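Local coordinates for putative peptidyl-arginine deiminase family protein (Campylobacter jejuni subsp. jejuni serotype O:2, PDB 6B10) that probably hydrolyses agmatine to N-carbamoylputrescine and ammonia, a step on the route to the polyamine putrescine, at residues E15-Q19 with F273-N277; G147-N152 with I208-F214. All coordinates share one frame. Numbering follows the deposited sequence.

Contact 1: residues E15-Q19 with F273-N277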
loop_
_atom_site.group_PDB
_atom_site.type_symbol
_atom_site.label_atom_id
_atom_site.label_comp_id
_atom_site.label_asym_id
_atom_site.label_seq_id
_atom_site.Cartn_x
_atom_site.Cartn_y
_atom_site.Cartn_z
ATOM N N GLU A 15 -3.508 3.022 8.122
ATOM C CA GLU A 15 -3.366 3.948 7.001
ATOM C C GLU A 15 -4.277 5.173 7.097
ATOM O O GLU A 15 -3.975 6.227 6.526
ATOM C CB GLU A 15 -3.616 3.216 5.690
ATOM C CG GLU A 15 -2.996 3.890 4.485
ATOM C CD GLU A 15 -2.861 2.920 3.335
ATOM O OE1 GLU A 15 -1.902 2.121 3.360
ATOM O OE2 GLU A 15 -3.738 2.933 2.442
ATOM N N TRP A 16 -5.381 5.045 7.823
ATOM C CA TRP A 16 -6.316 6.160 7.971
ATOM C C TRP A 16 -5.913 7.224 9.007
ATOM O O TRP A 16 -6.604 8.228 9.151
ATOM C CB TRP A 16 -7.733 5.648 8.250
ATOM C CG TRP A 16 -7.873 4.848 9.503
ATOM C CD1 TRP A 16 -8.020 5.329 10.769
ATOM C CD2 TRP A 16 -7.900 3.422 9.604
ATOM N NE1 TRP A 16 -8.131 4.287 11.655
ATOM C CE2 TRP A 16 -8.063 3.105 10.964
ATOM C CE3 TRP A 16 -7.793 2.380 8.672
ATOM C CZ2 TRP A 16 -8.123 1.786 11.422
ATOM C CZ3 TRP A 16 -7.861 1.077 9.123
ATOM C CH2 TRP A 16 -8.021 0.789 10.485
ATOM N N SER A 17 -4.808 7.019 9.721
ATOM C CA SER A 17 -4.264 8.063 10.597
ATOM C C SER A 17 -3.777 9.244 9.755
ATOM O O SER A 17 -3.444 9.085 8.568
ATOM C CB SER A 17 -3.108 7.540 11.445
ATOM O OG SER A 17 -3.528 6.482 12.272
ATOM N N GLU A 18 -3.747 10.420 10.379
ATOM C CA GLU A 18 -3.430 11.663 9.686
ATOM C C GLU A 18 -2.025 11.617 9.096
ATOM O O GLU A 18 -1.094 11.105 9.717
ATOM C CB GLU A 18 -3.573 12.862 10.635
ATOM C CG GLU A 18 -3.556 14.210 9.924
ATOM C CD GLU A 18 -3.948 15.372 10.833
ATOM O OE1 GLU A 18 -3.756 15.271 12.061
ATOM O OE2 GLU A 18 -4.440 16.398 10.316
ATOM N N GLN A 19 -1.884 12.168 7.899
ATOM C CA GLN A 19 -0.647 12.089 7.147
ATOM C C GLN A 19 -0.123 13.465 6.750
ATOM O O GLN A 19 -0.871 14.443 6.712
ATOM C CB GLN A 19 -0.872 11.257 5.877
ATOM C CG GLN A 19 -1.266 9.807 6.123
ATOM C CD GLN A 19 -1.829 9.140 4.875
ATOM O OE1 GLN A 19 -1.322 9.346 3.767
ATOM N NE2 GLN A 19 -2.887 8.345 5.044
ATOM N N PHE A 273 -6.582 0.015 -2.650
ATOM C CA PHE A 273 -6.923 1.412 -2.401
ATOM C C PHE A 273 -5.893 2.064 -1.482
ATOM O O PHE A 273 -4.995 1.395 -0.969
ATOM C CB PHE A 273 -8.347 1.560 -1.826
ATOM C CG PHE A 273 -8.682 0.612 -0.695
ATOM C CD1 PHE A 273 -7.946 0.602 0.493
ATOM C CD2 PHE A 273 -9.780 -0.234 -0.795
ATOM C CE1 PHE A 273 -8.283 -0.255 1.532
ATOM C CE2 PHE A 273 -10.118 -1.091 0.244
ATOM C CZ PHE A 273 -9.371 -1.098 1.410
ATOM N N VAL A 274 -6.015 3.373 -1.278
ATOM C CA VAL A 274 -5.118 4.070 -0.374
ATOM C C VAL A 274 -5.855 5.124 0.435
ATOM O O VAL A 274 -6.578 5.940 -0.116
ATOM C CB VAL A 274 -3.897 4.685 -1.113
ATOM C CG1 VAL A 274 -4.325 5.556 -2.273
ATOM C CG2 VAL A 274 -3.020 5.474 -0.146
ATOM N N PHE A 275 -5.683 5.077 1.755
ATOM C CA PHE A 275 -6.232 6.106 2.626
ATOM C C PHE A 275 -5.329 7.330 2.596
ATOM O O PHE A 275 -4.097 7.207 2.588
ATOM C CB PHE A 275 -6.337 5.623 4.065
ATOM C CG PHE A 275 -7.546 4.775 4.350
ATOM C CD1 PHE A 275 -8.790 5.362 4.554
ATOM C CD2 PHE A 275 -7.429 3.393 4.473
ATOM C CE1 PHE A 275 -9.897 4.583 4.847
ATOM C CE2 PHE A 275 -8.533 2.609 4.769
ATOM C CZ PHE A 275 -9.768 3.206 4.954
ATOM N N ILE A 276 -5.963 8.499 2.564
ATOM C CA ILE A 276 -5.300 9.785 2.724
ATOM C C ILE A 276 -6.205 10.631 3.594
ATOM O O ILE A 276 -7.300 10.197 3.961
ATOM C CB ILE A 276 -5.045 10.471 1.373
ATOM C CG1 ILE A 276 -6.357 10.639 0.596
ATOM C CG2 ILE A 276 -4.033 9.664 0.563
ATOM C CD1 ILE A 276 -6.263 11.593 -0.575
ATOM N N ASN A 277 -5.770 11.835 3.933
ATOM C CA ASN A 277 -6.566 12.668 4.832
ATOM C C ASN A 277 -7.959 12.930 4.262
ATOM O O ASN A 277 -8.094 13.481 3.165
ATOM C CB ASN A 277 -5.845 13.978 5.116
ATOM C CG ASN A 277 -4.556 13.770 5.879
ATOM O OD1 ASN A 277 -4.322 12.696 6.439
ATOM N ND2 ASN A 277 -3.704 14.788 5.899
HETATM O O HOH W 1 -7.856 8.604 6.080
HETATM O O HOH W 2 -5.547 10.093 7.088
#
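Side chains do the work that a neighbouring strand would otherwise do for the edge of 274-276. Two of them bind the peptide groups of Phe-275: its N donates to Glu-15 OE2 (3.0 Å), and its O accepts from Gln-19 NE2 (3.0 Å). Glutamate suits its place because a carboxylate can take several donors: the same OE2 receives Arg-213 in a salt bridge, while OE1 is hydrogen-bonded to His-322. Gln-19 offers both kinds of group, and its OE1 is held by Asn-327 and Gln-55. Asn-277 answers in kind, its amide gripping the backbone of Gln-19 at both ends: Gln-19 N donates to Asn-277 OD1 (2.9 Å) and Asn-277 ND2 to Gln-19 O (3.0 Å). The fold is the pseudo-symmetric propeller of guanidino-group-modifying enzymes; 274-276 is an outermost strand of one three-stranded blade sheet, paired with 279-284, and 15-18 is the loop that leads into strand 19-25 of another sheet. Trp-16 and Phe-275 supply the apolar part. Trp-16 CB lies over the Phe-275 ring, 4.1 Å from its centroid in a CH-pi contact, and the indole edge meets that ring in a T-shaped pair with planes at 72°. Water 2 is placed to donate to Ser-17 O (2.8 Å) and Asn-277 OD1 (2.9 Å), while water 1 can donate to Ile-276 O at 2.7 Å and weakly to Trp-16 O at 3.3 Å.

Contact 2: residues G147-N152 with I208-F214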
loop_
_atom_site.group_PDB
_atom_site.type_symbol
_atom_site.label_atom_id
_atom_site.label_comp_id
_atom_site.label_asym_id
_atom_site.label_seq_id
_atom_site.Cartn_x
_atom_site.Cartn_y
_atom_site.Cartn_z
ATOM N N GLY A 147 3.618 -3.544 1.051
ATOM C CA GLY A 147 2.396 -4.196 0.581
ATOM C C GLY A 147 2.110 -5.567 1.174
ATOM O O GLY A 147 1.029 -6.110 0.965
ATOM N N SER A 148 3.055 -6.138 1.921
ATOM C CA SER A 148 2.845 -7.460 2.507
ATOM C C SER A 148 2.216 -7.435 3.910
ATOM O O SER A 148 1.911 -8.494 4.458
ATOM C CB SER A 148 4.161 -8.243 2.521
ATOM O OG SER A 148 4.985 -7.799 3.575
ATOM N N ILE A 149 1.999 -6.241 4.472
ATOM C CA ILE A 149 1.421 -6.093 5.816
ATOM C C ILE A 149 0.324 -5.022 5.842
ATOM O O ILE A 149 0.347 -4.093 5.044
ATOM C CB ILE A 149 2.500 -5.734 6.868
ATOM C CG1 ILE A 149 3.332 -4.531 6.403
ATOM C CG2 ILE A 149 3.395 -6.941 7.122
ATOM C CD1 ILE A 149 4.316 -4.005 7.425
ATOM N N ASP A 150 -0.624 -5.169 6.766
ATOM C CA ASP A 150 -1.748 -4.239 6.909
ATOM C C ASP A 150 -2.151 -4.167 8.396
ATOM O O ASP A 150 -2.304 -5.202 9.041
ATOM C CB ASP A 150 -2.908 -4.729 6.036
ATOM C CG ASP A 150 -3.994 -3.693 5.856
ATOM O OD1 ASP A 150 -3.864 -2.835 4.964
ATOM O OD2 ASP A 150 -5.002 -3.755 6.591
ATOM N N PHE A 151 -2.315 -2.958 8.934
ATOM C CA PHE A 151 -2.555 -2.761 10.374
ATOM C C PHE A 151 -3.928 -2.170 10.676
ATOM O O PHE A 151 -4.434 -1.346 9.914
ATOM C CB PHE A 151 -1.515 -1.819 10.951
ATOM C CG PHE A 151 -0.109 -2.306 10.806
ATOM C CD1 PHE A 151 0.390 -3.269 11.663
ATOM C CD2 PHE A 151 0.716 -1.795 9.817
ATOM C CE1 PHE A 151 1.686 -3.714 11.543
ATOM C CE2 PHE A 151 2.016 -2.243 9.686
ATOM C CZ PHE A 151 2.503 -3.203 10.555
ATOM N N ASN A 152 -4.516 -2.569 11.799
ATOM C CA ASN A 152 -5.776 -1.986 12.233
ATOM C C ASN A 152 -5.579 -0.884 13.267
ATOM O O ASN A 152 -6.536 -0.223 13.646
ATOM C CB ASN A 152 -6.757 -3.064 12.729
ATOM C CG ASN A 152 -6.500 -3.508 14.161
ATOM O OD1 ASN A 152 -5.383 -3.416 14.676
ATOM N ND2 ASN A 152 -7.549 -4.007 14.809
ATOM N N ILE A 208 -0.599 -8.965 0.655
ATOM C CA ILE A 208 -1.873 -8.885 1.347
ATOM C C ILE A 208 -2.714 -7.698 0.861
ATOM O O ILE A 208 -3.948 -7.768 0.893
ATOM C CB ILE A 208 -1.685 -8.806 2.884
ATOM C CG1 ILE A 208 -2.968 -9.222 3.619
ATOM C CG2 ILE A 208 -1.254 -7.416 3.328
ATOM C CD1 ILE A 208 -3.264 -10.704 3.526
ATOM N N ASP A 209 -2.065 -6.629 0.381
ATOM C CA ASP A 209 -2.810 -5.464 -0.098
ATOM C C ASP A 209 -3.488 -5.671 -1.463
ATOM O O ASP A 209 -4.092 -4.741 -1.988
ATOM C CB ASP A 209 -1.953 -4.185 -0.065
ATOM C CG ASP A 209 -0.885 -4.135 -1.165
ATOM O OD1 ASP A 209 -0.616 -5.164 -1.813
ATOM O OD2 ASP A 209 -0.319 -3.047 -1.382
ATOM N N THR A 210 -3.397 -6.880 -2.031
ATOM C CA THR A 210 -4.211 -7.244 -3.191
ATOM C C THR A 210 -5.435 -8.061 -2.777
ATOM O O THR A 210 -6.319 -8.298 -3.591
ATOM C CB THR A 210 -3.420 -8.061 -4.236
ATOM O OG1 THR A 210 -3.063 -9.326 -3.683
ATOM C CG2 THR A 210 -2.151 -7.328 -4.672
ATOM N N LEU A 211 -5.487 -8.475 -1.516
ATOM C CA LEU A 211 -6.495 -9.417 -1.045
ATOM C C LEU A 211 -7.412 -8.879 0.041
ATOM O O LEU A 211 -8.626 -9.070 -0.032
ATOM C CB LEU A 211 -5.807 -10.669 -0.502
ATOM C CG LEU A 211 -5.125 -11.570 -1.526
ATOM C CD1 LEU A 211 -4.368 -12.666 -0.802
ATOM C CD2 LEU A 211 -6.154 -12.161 -2.476
ATOM N N ALA A 212 -6.830 -8.248 1.062
ATOM C CA ALA A 212 -7.582 -7.880 2.265
ATOM C C ALA A 212 -6.928 -6.725 2.997
ATOM O O ALA A 212 -5.705 -6.666 3.087
ATOM C CB ALA A 212 -7.706 -9.080 3.197
ATOM N N ARG A 213 -7.758 -5.839 3.543
ATOM C CA ARG A 213 -7.319 -4.591 4.142
ATOM C C ARG A 213 -8.262 -4.200 5.272
ATOM O O ARG A 213 -9.476 -4.299 5.113
ATOM C CB ARG A 213 -7.385 -3.445 3.118
ATOM C CG ARG A 213 -6.630 -3.626 1.809
ATOM C CD ARG A 213 -5.127 -3.448 1.958
ATOM N NE ARG A 213 -4.783 -2.136 2.489
ATOM C CZ ARG A 213 -4.715 -1.007 1.782
ATOM N NH1 ARG A 213 -4.970 -0.982 0.480
ATOM N NH2 ARG A 213 -4.410 0.124 2.396
ATOM N N PHE A 214 -7.724 -3.733 6.393
ATOM C CA PHE A 214 -8.547 -3.038 7.371
ATOM C C PHE A 214 -8.978 -1.688 6.810
ATOM O O PHE A 214 -8.168 -0.961 6.217
ATOM C CB PHE A 214 -7.792 -2.799 8.679
ATOM C CG PHE A 214 -7.556 -4.042 9.476
ATOM C CD1 PHE A 214 -8.590 -4.617 10.200
ATOM C CD2 PHE A 214 -6.304 -4.640 9.507
ATOM C CE1 PHE A 214 -8.380 -5.771 10.938
ATOM C CE2 PHE A 214 -6.085 -5.791 10.245
ATOM C CZ PHE A 214 -7.127 -6.355 10.961
HETATM O O HOH W 3 1.454 -10.328 2.440
HETATM O O HOH W 4 -5.548 -0.601 5.479
#
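Charge dominates the middle of this contact. Asp-150 divides its carboxylate between two partners: OD1 forms a salt bridge with Arg-213 NE (2.7 Å), and OD2 accepts a hydrogen bond from Phe-214 N (2.7 Å). A short acidic side chain pointing toward 208-214 can thus bind a buried arginine and a peptide N at once. At the Gly-147 end the backbones meet directly: Asp-209 N donates to Gly-147 O (3.2 Å); a CB at position 147 would crowd the Asp-209 carboxylate, whose OD2 is hydrogen-bonded to His-322. Two waters bridge the segments: water 4 donates to Asp-150 OD1 (2.8 Å) and Phe-214 O (2.7 Å), and water 3 donates to Ser-148 O (2.8 Å) and accepts weakly from Ile-208 N (3.0 Å). Van der Waals contact comes from Phe-214, whose flat ring takes Asn-152 CB over its face in a CH-pi contact, 3.4 Å from the centroid, and from Ile-208, whose CG2 lies on the backbone, 3.5 Å from Ser-148 C. Strands 149-151 and 212-214 run 28° from parallel, their axes 6.5 Å apart at closest, as outermost strands of separate blade sheets in the propeller. Each pairs with the next strand of its own blade, 156-160 and 219-224, and Leu-211 packs on helix 233-244.

How the contacts relate
Both contacts lie across the boundaries between sheets of the propeller, and contact 2 is nested within the chain loop that contact 1 closes. Contact 2 is buried and joins two blade-edge strands, mainly through one carboxylate; contact 1 is partly buried, joins a loop to such a strand, and relies more on neutral amide groups and an aromatic pair, with Glu-18 exposed at its margin. Arg-213 of contact 2 connects them: its NH2 forms a salt bridge with Glu-15 OE2 (2.9 Å), and its NH1 probably a hydrogen bond with Phe-273 O (2.8 Å). One arginine is therefore shared by acids from both contacts, while the Trp-16 ring packs against the carbonyl oxygens of Asn-152 and Phe-214.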